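Local structure of galactose-1-phosphate uridylyltransferase (Bacillus cereus, 4QVU) at residues Ser89-Trp93 with Ser104-Tyr108; Tyr134-Gln140 with Phe208-Asn212; Gln149-Ile154 with Glu181-Tyr185; Glu168-Glu174 with Lys214-Val220. The protein is of unknown function but has a HIT-like fold, binds zinc, and may be related in activity to hexose-1-phosphate uridylyltransferases. All coordinates share one frame; numbering follows the deposited sequence.

Contact 1 of 4, residues Ser89-Trp93 with Ser104-Tyr108; sequences SIKHW and SVILY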
# COMPACT_ATOMS: atom_id res chain seq x y z
N SER A 89 29.76 13.59 -10.57
CA SER A 89 29.01 12.39 -10.14
C SER A 89 28.18 11.78 -11.26
O SER A 89 28.35 10.59 -11.52
CB SER A 89 28.09 12.73 -8.97
OG SER A 89 28.85 13.15 -7.85
N ILE A 90 27.29 12.58 -11.90
CA ILE A 90 26.42 12.15 -13.01
C ILE A 90 27.27 11.65 -14.19
O ILE A 90 26.96 10.59 -14.73
CB ILE A 90 25.47 13.32 -13.44
CG1 ILE A 90 24.49 13.76 -12.32
CG2 ILE A 90 24.74 13.04 -14.78
CD1 ILE A 90 23.40 12.90 -12.04
N LYS A 91 28.34 12.41 -14.59
CA LYS A 91 29.23 12.06 -15.71
C LYS A 91 29.86 10.68 -15.52
O LYS A 91 29.81 9.86 -16.43
CB LYS A 91 30.35 13.13 -15.89
CG LYS A 91 31.29 12.86 -17.08
CD LYS A 91 32.36 13.94 -17.34
CE LYS A 91 33.65 13.83 -16.55
NZ LYS A 91 33.52 14.30 -15.15
N HIS A 92 30.43 10.41 -14.33
CA HIS A 92 31.11 9.14 -14.08
C HIS A 92 30.11 8.00 -13.89
O HIS A 92 30.43 6.87 -14.26
CB HIS A 92 32.04 9.25 -12.87
CG HIS A 92 33.21 10.13 -13.18
ND1 HIS A 92 34.17 9.76 -14.11
CD2 HIS A 92 33.51 11.37 -12.73
CE1 HIS A 92 35.02 10.77 -14.18
NE2 HIS A 92 34.67 11.76 -13.36
N TRP A 93 28.89 8.29 -13.40
CA TRP A 93 27.82 7.31 -13.24
C TRP A 93 27.33 6.83 -14.61
O TRP A 93 27.24 5.62 -14.85
CB TRP A 93 26.66 7.94 -12.43
CG TRP A 93 25.31 7.28 -12.56
CD1 TRP A 93 25.00 5.98 -12.31
CD2 TRP A 93 24.05 7.96 -12.75
NE1 TRP A 93 23.64 5.77 -12.46
CE2 TRP A 93 23.03 6.98 -12.69
CE3 TRP A 93 23.69 9.30 -12.99
CZ2 TRP A 93 21.68 7.29 -12.87
CZ3 TRP A 93 22.35 9.61 -13.17
CH2 TRP A 93 21.36 8.61 -13.10
N SER A 104 23.58 -2.59 -14.94
CA SER A 104 23.22 -1.25 -14.47
C SER A 104 24.26 -0.74 -13.46
O SER A 104 25.01 -1.53 -12.89
CB SER A 104 21.82 -1.22 -13.86
OG SER A 104 21.79 -1.79 -12.56
N VAL A 105 24.28 0.58 -13.25
CA VAL A 105 25.17 1.27 -12.32
C VAL A 105 24.32 2.22 -11.46
O VAL A 105 23.54 3.01 -11.98
CB VAL A 105 26.32 2.01 -13.07
CG1 VAL A 105 27.10 2.92 -12.14
CG2 VAL A 105 27.25 1.03 -13.76
N ILE A 106 24.47 2.10 -10.13
CA ILE A 106 23.76 2.91 -9.14
C ILE A 106 24.65 4.07 -8.68
O ILE A 106 25.83 3.87 -8.42
CB ILE A 106 23.34 2.03 -7.94
CG1 ILE A 106 22.11 1.16 -8.29
CG2 ILE A 106 23.08 2.87 -6.69
CD1 ILE A 106 21.65 0.23 -7.16
N LEU A 107 24.04 5.25 -8.56
CA LEU A 107 24.58 6.49 -8.01
C LEU A 107 23.65 6.93 -6.88
O LEU A 107 22.44 7.15 -7.10
CB LEU A 107 24.76 7.59 -9.08
CG LEU A 107 25.08 9.03 -8.59
CD1 LEU A 107 26.41 9.12 -7.87
CD2 LEU A 107 25.05 10.01 -9.71
N TYR A 108 24.18 7.00 -5.64
CA TYR A 108 23.39 7.36 -4.48
C TYR A 108 24.28 7.93 -3.37
O TYR A 108 25.51 7.79 -3.40
CB TYR A 108 22.56 6.14 -3.96
CG TYR A 108 23.31 5.14 -3.11
CD1 TYR A 108 24.18 4.22 -3.69
CD2 TYR A 108 23.10 5.07 -1.74
CE1 TYR A 108 24.86 3.28 -2.91
CE2 TYR A 108 23.77 4.13 -0.95
CZ TYR A 108 24.64 3.23 -1.55
OH TYR A 108 25.29 2.30 -0.78
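Leu107 and Trp93 form the tight part of this helix-on-sheet contact in the HIT-like fold, where helix 79-97 packs along strand 104-111, segments 89-93 and 104-108 running nearly antiparallel (165°). The methylene of Leu107 sits over one face of the indole: CB is 3.6 Å from the centroid of the Trp93 five-membered ring and only 15° off its normal, a CH-pi contact. Beyond it, Leu107 CD2 reaches the benzo part of the ring, 3.6 Å from Trp93 CE3. Leucine suits the place because its CB and one branch can cover both rings of the indole, the two side chains crossing at about a right angle. Toward Ser89, at the start of 89-93, the packing is looser. Ser89 CB touches Leu107 CD1 at 4.1 Å, and the Ile90 side chain reaches Leu107 CD2 with CD1, at 4.1 Å; the Ser89 hydroxyl turns back to its own helix and bonds to Leu85 O. The helix side that carries Lys91 and His92 makes no contact with the strand and is the more solvent-exposed one. Tryptophan adds what a purely apolar ring could not, a polar N-H at its edge. With CG anti to the backbone N (chi1 160°), the indole is swung toward the strand, and Trp93 NE1 donates to Val105 O in a short but bent bond of 2.8 Å, with the oxygen in the ring plane but the nitrogen above the carbonyl plane.

Contact 2 of 4, residues Tyr134-Gln140 with Phe208-Asn212; sequences YLDNVEQ and FYYLN. With NA (sodium ion), chain D; NA (sodium ion), chain B.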
# COMPACT_ATOMS: atom_id res chain seq x y z
N TYR A 134 18.88 -1.92 -11.55
CA TYR A 134 18.29 -1.18 -10.42
C TYR A 134 16.86 -0.67 -10.70
O TYR A 134 16.17 -0.32 -9.75
CB TYR A 134 19.17 -0.00 -9.99
CG TYR A 134 19.25 1.15 -10.97
CD1 TYR A 134 18.32 2.19 -10.93
CD2 TYR A 134 20.31 1.26 -11.86
CE1 TYR A 134 18.41 3.26 -11.81
CE2 TYR A 134 20.41 2.34 -12.74
CZ TYR A 134 19.46 3.34 -12.71
OH TYR A 134 19.55 4.41 -13.56
N LEU A 135 16.43 -0.61 -11.97
CA LEU A 135 15.09 -0.14 -12.32
C LEU A 135 14.04 -1.23 -12.16
O LEU A 135 12.85 -0.91 -12.03
CB LEU A 135 15.07 0.38 -13.76
CG LEU A 135 15.76 1.71 -14.04
CD1 LEU A 135 15.79 1.98 -15.52
CD2 LEU A 135 15.08 2.87 -13.30
N ASP A 136 14.46 -2.52 -12.15
CA ASP A 136 13.58 -3.68 -12.07
C ASP A 136 12.40 -3.52 -11.11
O ASP A 136 11.26 -3.68 -11.55
CB ASP A 136 14.35 -4.95 -11.68
CG ASP A 136 15.11 -5.58 -12.82
OD1 ASP A 136 15.05 -5.04 -13.94
OD2 ASP A 136 15.76 -6.62 -12.59
N ASN A 137 12.65 -3.21 -9.82
CA ASN A 137 11.61 -3.15 -8.78
C ASN A 137 11.15 -1.74 -8.44
O ASN A 137 10.56 -1.54 -7.39
CB ASN A 137 12.12 -3.83 -7.51
CG ASN A 137 12.55 -5.25 -7.71
OD1 ASN A 137 12.00 -6.01 -8.51
ND2 ASN A 137 13.57 -5.65 -6.97
N VAL A 138 11.38 -0.77 -9.32
CA VAL A 138 10.84 0.59 -9.13
C VAL A 138 9.91 0.85 -10.33
O VAL A 138 10.18 0.35 -11.44
CB VAL A 138 11.88 1.73 -8.90
CG1 VAL A 138 12.63 1.53 -7.59
CG2 VAL A 138 12.85 1.89 -10.07
N GLU A 139 8.79 1.53 -10.10
CA GLU A 139 7.86 1.80 -11.20
C GLU A 139 7.80 3.31 -11.47
O GLU A 139 8.23 4.11 -10.64
CB GLU A 139 6.46 1.23 -10.94
CG GLU A 139 5.80 1.69 -9.66
CD GLU A 139 4.30 1.46 -9.66
OE1 GLU A 139 3.61 2.03 -10.54
OE2 GLU A 139 3.80 0.75 -8.76
N GLN A 140 7.28 3.67 -12.65
CA GLN A 140 7.10 5.04 -13.15
C GLN A 140 6.34 5.92 -12.13
O GLN A 140 6.77 7.05 -11.88
CB GLN A 140 6.34 5.00 -14.49
CG GLN A 140 7.10 4.25 -15.59
CD GLN A 140 6.32 4.02 -16.87
OE1 GLN A 140 5.11 3.75 -16.86
NE2 GLN A 140 7.03 4.01 -18.00
N PHE A 208 19.74 8.31 -7.51
CA PHE A 208 19.68 8.75 -8.89
C PHE A 208 19.20 7.62 -9.77
O PHE A 208 19.49 6.45 -9.50
CB PHE A 208 21.04 9.28 -9.36
CG PHE A 208 21.41 10.62 -8.77
CD1 PHE A 208 22.01 10.69 -7.51
CD2 PHE A 208 21.21 11.79 -9.48
CE1 PHE A 208 22.38 11.93 -6.97
CE2 PHE A 208 21.58 13.03 -8.94
CZ PHE A 208 22.17 13.09 -7.69
N TYR A 209 18.43 7.98 -10.80
CA TYR A 209 17.84 7.06 -11.78
C TYR A 209 17.92 7.64 -13.18
O TYR A 209 17.76 8.86 -13.37
CB TYR A 209 16.36 6.75 -11.44
CG TYR A 209 16.05 6.49 -9.98
CD1 TYR A 209 15.90 7.55 -9.08
CD2 TYR A 209 15.81 5.20 -9.51
CE1 TYR A 209 15.63 7.32 -7.73
CE2 TYR A 209 15.48 4.97 -8.17
CZ TYR A 209 15.42 6.03 -7.29
OH TYR A 209 15.10 5.83 -5.97
N TYR A 210 18.17 6.77 -14.17
CA TYR A 210 18.13 7.11 -15.59
C TYR A 210 16.99 6.27 -16.14
O TYR A 210 17.15 5.06 -16.35
CB TYR A 210 19.48 6.92 -16.32
CG TYR A 210 19.40 7.34 -17.77
CD1 TYR A 210 19.53 8.68 -18.14
CD2 TYR A 210 19.13 6.42 -18.78
CE1 TYR A 210 19.42 9.08 -19.47
CE2 TYR A 210 19.00 6.81 -20.11
CZ TYR A 210 19.15 8.14 -20.45
OH TYR A 210 19.02 8.54 -21.75
N LEU A 211 15.79 6.89 -16.21
CA LEU A 211 14.53 6.25 -16.59
C LEU A 211 13.82 7.06 -17.66
O LEU A 211 13.76 8.28 -17.53
CB LEU A 211 13.65 6.13 -15.32
CG LEU A 211 12.26 5.47 -15.46
CD1 LEU A 211 12.36 3.97 -15.77
CD2 LEU A 211 11.45 5.65 -14.20
N ASN A 212 13.27 6.39 -18.70
CA ASN A 212 12.52 7.00 -19.82
C ASN A 212 13.25 8.25 -20.38
O ASN A 212 12.61 9.28 -20.64
CB ASN A 212 11.08 7.36 -19.38
CG ASN A 212 10.24 6.22 -18.83
OD1 ASN A 212 9.47 6.40 -17.88
ND2 ASN A 212 10.35 5.04 -19.40
NA NA D . 10.96 -0.48 -13.36
NA NA B . 10.25 -5.10 -12.96
O HOH W 1 10.24 1.74 -14.44
O HOH W 2 11.00 -7.33 -11.91
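A type I beta turn, Leu135 to Val138, forms half of a sodium-binding subunit junction and packs against the end of strand 203-211. Tyr134, just before the turn, touches the strand with its hydroxyl. A chi1 of 69° tucks its ring over its own backbone, between N and C, and Tyr134 OH accepts a hydrogen bond from Tyr210 N at 2.8 Å, the donor lying in the ring plane. Tyrosine is apt here: the ring supplies apolar surface, Tyr134 CE1 lying 4.0 Å from Tyr209 CD2, while the hydroxyl satisfies a strand N-H. Next along, the branched end of Leu135 meets Leu211, CD2 to CD1 at 3.8 Å, and its other methyl comes up to Tyr210 O. Farther out the contact becomes polar and slack: Gln140 NE2 makes a weak, bent bond to Asn212 OD1 at 3.4 Å, the two amide planes 65° apart.

The turn itself is closed by Val138 N bonding to Leu135 O. Leu135 O also holds a sodium ion at 2.4 Å, with Val138 O at 2.2 Å and a water; Asp136 O of a neighbouring subunit also binds this ion. A second sodium is held by Asp136 O, a water and, reciprocally, Leu135 O and Val138 O of that subunit. Because the protein ligands are neutral backbone carbonyls, the turn's shape rather than its side chains makes each site, and the ions probably offset the crowding of carbonyl dipoles where the two turns face each other.

Contact 3 of 4, residues Gln149-Ile154 with Glu181-Tyr185; sequences QKNEHI and ELANY. With ZN (zinc ion), chain C.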
# COMPACT_ATOMS: atom_id res chain seq x y z
N GLN A 149 7.42 22.65 -7.64
CA GLN A 149 7.99 23.53 -8.67
C GLN A 149 8.01 22.78 -9.99
O GLN A 149 8.30 21.58 -9.99
CB GLN A 149 9.41 23.98 -8.29
CG GLN A 149 9.49 24.93 -7.10
CD GLN A 149 9.21 26.36 -7.49
OE1 GLN A 149 10.05 27.05 -8.08
NE2 GLN A 149 8.04 26.86 -7.09
N LYS A 150 7.71 23.46 -11.11
CA LYS A 150 7.73 22.86 -12.45
C LYS A 150 7.84 23.92 -13.53
O LYS A 150 7.18 24.95 -13.45
CB LYS A 150 6.49 21.98 -12.69
CG LYS A 150 6.54 21.17 -13.97
CD LYS A 150 5.44 20.14 -14.09
CE LYS A 150 5.46 19.42 -15.42
NZ LYS A 150 6.71 18.65 -15.66
N ASN A 151 8.66 23.63 -14.55
CA ASN A 151 8.85 24.42 -15.77
C ASN A 151 9.25 23.45 -16.90
O ASN A 151 9.23 22.23 -16.69
CB ASN A 151 9.87 25.57 -15.59
CG ASN A 151 11.26 25.19 -15.13
OD1 ASN A 151 11.87 24.22 -15.58
ND2 ASN A 151 11.83 26.03 -14.29
N GLU A 152 9.58 23.98 -18.09
CA GLU A 152 10.00 23.18 -19.25
C GLU A 152 11.31 22.39 -18.99
O GLU A 152 11.47 21.31 -19.55
CB GLU A 152 10.20 24.08 -20.49
CG GLU A 152 8.92 24.53 -21.16
CD GLU A 152 9.10 25.29 -22.46
OE1 GLU A 152 10.23 25.78 -22.72
OE2 GLU A 152 8.11 25.43 -23.22
N HIS A 153 12.23 22.94 -18.16
CA HIS A 153 13.54 22.36 -17.85
C HIS A 153 13.52 21.32 -16.72
O HIS A 153 14.16 20.27 -16.85
CB HIS A 153 14.52 23.46 -17.43
CG HIS A 153 14.73 24.54 -18.43
ND1 HIS A 153 15.68 24.42 -19.44
CD2 HIS A 153 14.16 25.77 -18.51
CE1 HIS A 153 15.63 25.55 -20.11
NE2 HIS A 153 14.73 26.39 -19.60
N ILE A 154 12.85 21.64 -15.59
CA ILE A 154 12.86 20.80 -14.38
C ILE A 154 11.47 20.71 -13.71
O ILE A 154 10.60 21.57 -13.91
CB ILE A 154 13.93 21.38 -13.39
CG1 ILE A 154 14.34 20.37 -12.29
CG2 ILE A 154 13.54 22.77 -12.85
CD1 ILE A 154 15.62 20.66 -11.61
N GLU A 181 20.56 23.04 -12.84
CA GLU A 181 19.25 23.31 -12.25
C GLU A 181 18.92 22.21 -11.26
O GLU A 181 18.40 22.50 -10.20
CB GLU A 181 18.16 23.44 -13.32
CG GLU A 181 18.36 24.63 -14.24
CD GLU A 181 17.31 24.77 -15.32
OE1 GLU A 181 16.18 25.21 -15.01
OE2 GLU A 181 17.63 24.46 -16.49
N LEU A 182 19.28 20.94 -11.60
CA LEU A 182 19.11 19.74 -10.77
C LEU A 182 19.90 19.91 -9.47
O LEU A 182 19.31 19.80 -8.39
CB LEU A 182 19.56 18.48 -11.55
CG LEU A 182 19.47 17.10 -10.87
CD1 LEU A 182 18.04 16.68 -10.67
CD2 LEU A 182 20.16 16.04 -11.72
N ALA A 183 21.20 20.28 -9.59
CA ALA A 183 22.14 20.53 -8.49
C ALA A 183 21.60 21.57 -7.51
O ALA A 183 21.74 21.39 -6.29
CB ALA A 183 23.48 20.99 -9.07
N ASN A 184 20.96 22.64 -8.02
CA ASN A 184 20.38 23.70 -7.20
C ASN A 184 19.14 23.19 -6.45
O ASN A 184 18.99 23.48 -5.27
CB ASN A 184 20.01 24.93 -8.03
CG ASN A 184 19.49 26.09 -7.20
OD1 ASN A 184 20.17 26.58 -6.28
ND2 ASN A 184 18.28 26.54 -7.50
N TYR A 185 18.27 22.41 -7.13
CA TYR A 185 17.05 21.83 -6.57
C TYR A 185 17.39 20.79 -5.50
O TYR A 185 16.71 20.74 -4.48
CB TYR A 185 16.17 21.21 -7.67
CG TYR A 185 15.21 22.19 -8.30
CD1 TYR A 185 15.67 23.31 -8.98
CD2 TYR A 185 13.84 21.97 -8.27
CE1 TYR A 185 14.79 24.22 -9.57
CE2 TYR A 185 12.94 22.86 -8.87
CZ TYR A 185 13.43 23.99 -9.51
OH TYR A 185 12.56 24.88 -10.11
ZN ZN C . 17.52 23.63 -18.33
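Glu181 and His153 bind one zinc ion, joining helix 179-195 to the bend between strands 145-150 and 154-159. Glu181, near the helix start, has an extended chain beyond CG that carries its carboxylate to the metal: OE2 lies 2.0 Å from zinc. His153 ND1 binds the same zinc at 2.3 Å, its ring plane 62° from the carboxylate, and Cys178 adds its sulfur. Acid, imidazole and thiolate donors are all familiar zinc ligands. Glu181 also offers its backbone oxygen to the packing, 3.6 Å from Ile154 CD1, and the same methyl lies close to the nitrogen of Leu182.

One turn later Tyr185 provides a flat surface. Ile154 spreads over one face of it, CD1 3.9 Å from the ring centroid and CG2 3.6 Å from Tyr185 CZ; a branched isoleucine can thus cover both the base and the phenol end of the ring. Gln149 CB approaches at the edge. The bend that presents His153 and Ile154 is shaped by an Asx motif, in which Asn151 OD1 accepts from Ile154 N at 2.8 Å with an N-H...O angle of 162°.

Contact 4 of 4, residues Glu168-Glu174 with Lys214-Val220; sequences EFNIIIE and KIICKVV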
# COMPACT_ATOMS: atom_id res chain seq x y z
N GLU A 168 9.11 11.39 -0.06
CA GLU A 168 10.09 11.24 -1.14
C GLU A 168 9.92 12.40 -2.09
O GLU A 168 8.82 12.64 -2.57
CB GLU A 168 9.93 9.88 -1.86
CG GLU A 168 10.20 8.69 -0.95
CD GLU A 168 9.96 7.31 -1.54
OE1 GLU A 168 9.56 7.21 -2.72
OE2 GLU A 168 10.16 6.32 -0.80
N PHE A 169 11.01 13.16 -2.30
CA PHE A 169 11.05 14.32 -3.19
C PHE A 169 11.73 13.92 -4.49
O PHE A 169 12.87 13.48 -4.47
CB PHE A 169 11.76 15.52 -2.53
CG PHE A 169 11.23 15.93 -1.18
CD1 PHE A 169 10.05 16.67 -1.07
CD2 PHE A 169 11.92 15.63 -0.02
CE1 PHE A 169 9.56 17.06 0.17
CE2 PHE A 169 11.44 16.04 1.23
CZ PHE A 169 10.27 16.77 1.32
N ASN A 170 11.00 14.04 -5.61
CA ASN A 170 11.50 13.66 -6.93
C ASN A 170 11.82 14.90 -7.72
O ASN A 170 10.97 15.78 -7.89
CB ASN A 170 10.47 12.79 -7.66
CG ASN A 170 10.04 11.59 -6.85
OD1 ASN A 170 10.82 10.68 -6.57
ND2 ASN A 170 8.80 11.60 -6.41
N ILE A 171 13.08 14.99 -8.17
CA ILE A 171 13.59 16.08 -8.98
C ILE A 171 13.90 15.48 -10.35
O ILE A 171 14.78 14.62 -10.45
CB ILE A 171 14.80 16.78 -8.32
CG1 ILE A 171 14.55 17.05 -6.82
CG2 ILE A 171 15.13 18.05 -9.08
CD1 ILE A 171 15.74 17.55 -6.07
N ILE A 172 13.14 15.87 -11.39
CA ILE A 172 13.28 15.31 -12.74
C ILE A 172 13.71 16.39 -13.75
O ILE A 172 13.14 17.48 -13.76
CB ILE A 172 11.93 14.64 -13.22
CG1 ILE A 172 11.28 13.72 -12.15
CG2 ILE A 172 12.07 13.92 -14.56
CD1 ILE A 172 10.19 14.34 -11.33
N ILE A 173 14.70 16.06 -14.60
CA ILE A 173 15.16 16.86 -15.75
C ILE A 173 15.01 15.97 -16.98
O ILE A 173 15.13 14.75 -16.88
CB ILE A 173 16.59 17.49 -15.64
CG1 ILE A 173 17.70 16.43 -15.42
CG2 ILE A 173 16.61 18.60 -14.58
CD1 ILE A 173 19.13 16.93 -15.59
N GLU A 174 14.69 16.57 -18.14
CA GLU A 174 14.46 15.82 -19.37
C GLU A 174 15.68 15.92 -20.30
O GLU A 174 15.83 15.07 -21.19
CB GLU A 174 13.20 16.35 -20.07
CG GLU A 174 12.48 15.31 -20.91
CD GLU A 174 11.05 15.69 -21.24
OE1 GLU A 174 10.19 15.60 -20.33
OE2 GLU A 174 10.78 16.05 -22.41
N LYS A 214 15.23 10.30 -18.86
CA LYS A 214 15.20 11.38 -17.86
C LYS A 214 16.18 11.10 -16.73
O LYS A 214 16.38 9.93 -16.39
CB LYS A 214 13.79 11.57 -17.25
CG LYS A 214 12.66 11.87 -18.20
CD LYS A 214 11.36 11.61 -17.47
CE LYS A 214 10.16 11.59 -18.37
NZ LYS A 214 8.95 11.15 -17.63
N ILE A 215 16.75 12.15 -16.13
CA ILE A 215 17.62 12.01 -14.96
C ILE A 215 16.80 12.46 -13.77
O ILE A 215 16.32 13.60 -13.74
CB ILE A 215 18.99 12.73 -15.08
CG1 ILE A 215 19.83 12.10 -16.22
CG2 ILE A 215 19.74 12.67 -13.72
CD1 ILE A 215 21.13 12.82 -16.58
N ILE A 216 16.59 11.53 -12.84
CA ILE A 216 15.79 11.72 -11.64
C ILE A 216 16.64 11.59 -10.40
O ILE A 216 17.42 10.63 -10.27
CB ILE A 216 14.61 10.70 -11.58
CG1 ILE A 216 13.76 10.73 -12.88
CG2 ILE A 216 13.75 10.94 -10.31
CD1 ILE A 216 12.76 9.58 -13.05
N CYS A 217 16.45 12.52 -9.46
CA CYS A 217 17.06 12.42 -8.15
C CYS A 217 15.96 12.36 -7.12
O CYS A 217 15.20 13.32 -6.96
CB CYS A 217 18.04 13.55 -7.86
SG CYS A 217 18.77 13.43 -6.20
N LYS A 218 15.87 11.23 -6.41
CA LYS A 218 14.92 11.08 -5.34
C LYS A 218 15.63 11.41 -4.03
O LYS A 218 16.64 10.79 -3.69
CB LYS A 218 14.29 9.68 -5.33
CG LYS A 218 13.19 9.50 -4.30
CD LYS A 218 12.64 8.09 -4.28
CE LYS A 218 11.69 7.78 -5.41
NZ LYS A 218 10.36 8.41 -5.22
N VAL A 219 15.15 12.47 -3.34
CA VAL A 219 15.64 12.96 -2.05
C VAL A 219 14.71 12.38 -1.00
O VAL A 219 13.51 12.64 -1.05
CB VAL A 219 15.75 14.52 -1.97
CG1 VAL A 219 16.57 14.94 -0.75
CG2 VAL A 219 16.34 15.13 -3.24
N VAL A 220 15.25 11.55 -0.09
CA VAL A 220 14.44 10.84 0.90
C VAL A 220 14.88 11.19 2.34
O VAL A 220 15.96 10.74 2.75
CB VAL A 220 14.50 9.29 0.67
CG1 VAL A 220 13.55 8.54 1.61
CG2 VAL A 220 14.23 8.91 -0.78
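Lys218 places its ammonium between Asn170 of the facing strand and Glu168 just before it: NZ is 2.7 Å from Asn170 OD1, on a lone pair in the carbonyl plane, and 2.9 Å from Glu168 OE1, a salt bridge on the anti side of the carboxylate and tilted about 31° out of its plane. The lysine chain bends at chi3 and chi4 (-77° and -75°), folding its tip back to both partners. A third bond, to Asn142 O, helps satisfy this buried charge. The partners are positioned in turn: Glu168 OE1 and OE2 accept from the backbone nitrogens of Ile163 and Ile164, and Asn170 ND2 donates to Asn157 and Ser159.

Beneath this polar cluster runs a regular antiparallel ladder. Phe169, Ile171 and Ile173 form hydrogen-bonded pairs with Val219, Cys217 and Ile215; Val219 N reaches Phe169 O at 2.7 Å. Asn170-Lys218 and Ile172-Ile216 are non-hydrogen-bonded pairs on the same face, the CG1 atoms of Ile172 and Ile216 lying 4.0 Å apart. Beta-branched residues suit such extended chains, and on the other face Ile171 CD1 meets Val219 CG2 at 3.8 Å.

That second, apolar face is covered largely by helix 179-195, with helix 79-97 meeting Ile215: Leu182 and Tyr185 lie on Ile171, Thr189 on Phe169 and Ile193 on Val219. Within the sheet, strand 154-159 flanks 169-173, while strand 203-211 pairs with the other edge of 214-222.

All four contacts involve one antiparallel sheet, which runs in the order 104-111, 203-211, 214-222, 169-173, 154-159 through this region. Contact 1 closes before the others open and lies in the N-terminal half of the protein; the remaining three lie in the C-terminal half. Contact 3 is nested within the loop closed by contact 2, while contact 4 interleaves with both. Contacts 3 and 4, with centres about 10 Å apart, touch through Ile154 and Ile171; the centres of contacts 1 and 3 are about 19 Å apart, and the two do not touch. Helices 79-97 and 179-195 thus pack on a continuous sheet that spans both halves, with zinc and the intersubunit sodium ions at separate sites.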